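Local coordinates for isochorismatase family protein family (Burkholderia thailandensis, PDB 3TXY) that is of unknown function but probably acts as a hydrolase of the isochorismatase family, at residues A[19-23]-A[24-28]. Numbering follows the deposited sequence.
Sequences IDLQN and GIVVL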
loop_
_atom_site.group_PDB
_atom_site.type_symbol
_atom_site.label_atom_id
_atom_site.label_comp_id
_atom_site.label_asym_id
_atom_site.label_seq_id
_atom_site.Cartn_x
_atom_site.Cartn_y
_atom_site.Cartn_z
ATOM N N ILE A 19 4.670 13.931 3.991
ATOM C CA ILE A 19 5.383 13.148 2.969
ATOM C C ILE A 19 5.866 13.988 1.793
ATOM O O ILE A 19 5.062 14.603 1.103
ATOM C CB ILE A 19 4.487 12.025 2.397
ATOM C CG1 ILE A 19 3.903 11.120 3.496
ATOM C CG2 ILE A 19 5.282 11.199 1.399
ATOM C CD1 ILE A 19 4.942 10.492 4.410
ATOM N N ASP A 20 7.188 13.977 1.574
ATOM C CA ASP A 20 7.854 14.414 0.331
ATOM C C ASP A 20 7.628 15.898 -0.000
ATOM O O ASP A 20 7.554 16.273 -1.168
ATOM C CB ASP A 20 7.457 13.543 -0.869
ATOM C CG ASP A 20 8.103 12.177 -0.841
ATOM O OD1 ASP A 20 9.135 12.007 -0.156
ATOM O OD2 ASP A 20 7.578 11.267 -1.501
ATOM N N LEU A 21 7.583 16.737 1.025
ATOM C CA LEU A 21 7.448 18.181 0.804
ATOM C C LEU A 21 8.836 18.784 0.567
ATOM O O LEU A 21 9.358 19.612 1.344
ATOM C CB LEU A 21 6.654 18.826 1.927
ATOM C CG LEU A 21 5.236 18.262 2.115
ATOM C CD1 LEU A 21 4.535 18.994 3.268
ATOM C CD2 LEU A 21 4.402 18.375 0.845
ATOM N N GLN A 22 9.405 18.331 -0.547
ATOM C CA GLN A 22 10.749 18.648 -0.979
ATOM C C GLN A 22 10.720 19.402 -2.306
ATOM O O GLN A 22 9.764 19.283 -3.090
ATOM C CB GLN A 22 11.582 17.366 -1.089
ATOM C CG GLN A 22 11.153 16.399 -2.184
ATOM C CD GLN A 22 11.739 15.020 -1.974
ATOM O OE1 GLN A 22 11.421 14.365 -1.006
ATOM N NE2 GLN A 22 12.612 14.601 -2.861
ATOM N N ASN A 23 11.771 20.179 -2.561
ATOM C CA ASN A 23 11.799 21.075 -3.709
ATOM C C ASN A 23 11.386 20.408 -5.028
ATOM O O ASN A 23 10.631 20.978 -5.821
ATOM C CB ASN A 23 13.199 21.669 -3.877
ATOM C CG ASN A 23 13.603 22.561 -2.718
ATOM O OD1 ASN A 23 12.784 23.316 -2.185
ATOM N ND2 ASN A 23 14.886 22.504 -2.343
ATOM N N GLY A 24 11.879 19.198 -5.268
ATOM C CA GLY A 24 11.636 18.526 -6.535
ATOM C C GLY A 24 10.220 17.995 -6.736
ATOM O O GLY A 24 9.849 17.616 -7.836
ATOM N N ILE A 25 9.443 17.938 -5.665
ATOM C CA ILE A 25 8.102 17.370 -5.707
ATOM C C ILE A 25 7.035 18.458 -5.506
ATOM O O ILE A 25 6.007 18.441 -6.180
ATOM C CB ILE A 25 7.997 16.195 -4.697
ATOM C CG1 ILE A 25 8.935 15.062 -5.150
ATOM C CG2 ILE A 25 6.559 15.678 -4.557
ATOM C CD1 ILE A 25 9.198 13.983 -4.097
ATOM N N VAL A 26 7.291 19.431 -4.638
ATOM C CA VAL A 26 6.303 20.496 -4.432
ATOM C C VAL A 26 6.075 21.362 -5.684
ATOM O O VAL A 26 5.057 22.043 -5.777
ATOM C CB VAL A 26 6.624 21.377 -3.206
ATOM C CG1 VAL A 26 6.703 20.524 -1.953
ATOM C CG2 VAL A 26 7.913 22.170 -3.418
ATOM N N VAL A 27 7.008 21.353 -6.638
ATOM C CA VAL A 27 6.875 22.178 -7.853
ATOM C C VAL A 27 6.091 21.471 -8.963
ATOM O O VAL A 27 5.829 22.054 -10.023
ATOM C CB VAL A 27 8.246 22.581 -8.410
ATOM C CG1 VAL A 27 8.930 23.532 -7.431
ATOM C CG2 VAL A 27 9.075 21.335 -8.697
ATOM N N LEU A 28 5.695 20.227 -8.707
ATOM C CA LEU A 28 4.989 19.428 -9.692
ATOM C C LEU A 28 3.520 19.876 -9.810
ATOM O O LEU A 28 2.949 20.429 -8.861
ATOM C CB LEU A 28 5.086 17.952 -9.319
ATOM C CG LEU A 28 6.485 17.343 -9.363
ATOM C CD1 LEU A 28 6.490 15.904 -8.839
ATOM C CD2 LEU A 28 7.041 17.395 -10.781
#
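Ile25 reaches back along the chain and lies across Asp20 and Gln22. Its CB and its branch CG2 both sit beside the backbone O of Asp20, each at 3.6 Å. CG1, the other branch, lies beside the Ile25 backbone N (chi1 -65°) and approaches CG of Gln22. The terminal CD1 rests against both polar side chains. It is 3.5 Å from CD of Gln22 and 3.7 Å from CB of Asp20.

The amide of Gln22 is held at both ends. OE1 accepts from the backbone N of Thr61, and NE2 donates a hydrogen bond to the backbone O of Trp88. Asp20 is fixed by a hydrogen bond from OD1 to Thr61 OG1 and by a salt bridge from OD2 to Lys106 NZ.

The backbone O of Gln22 takes two N-H groups. Val26 N binds it at 2.9 Å and lies nearly in line with the C=O bond (C=O...N 169°). Ile25 N comes from above the carbonyl plane at a C=O...N angle of 133°. Leu21, before this turn, is the centre of an inverse gamma turn. CG1 of Val26 packs against its CA at 3.7 Å. Both residues also touch Ile134, and helix 35-51 covers this apolar side.

The arrangement is a tight turn into the short helix 23-26, just after strand 14-19. This strand lies inside the parallel sheet of the isochorismatase fold. An aspartate in this place, salt-bridged to Lys106, probably matches the Asp-Lys pair of the family's active site, as in isochorismatases that lack the nucleophilic cysteine of other relatives.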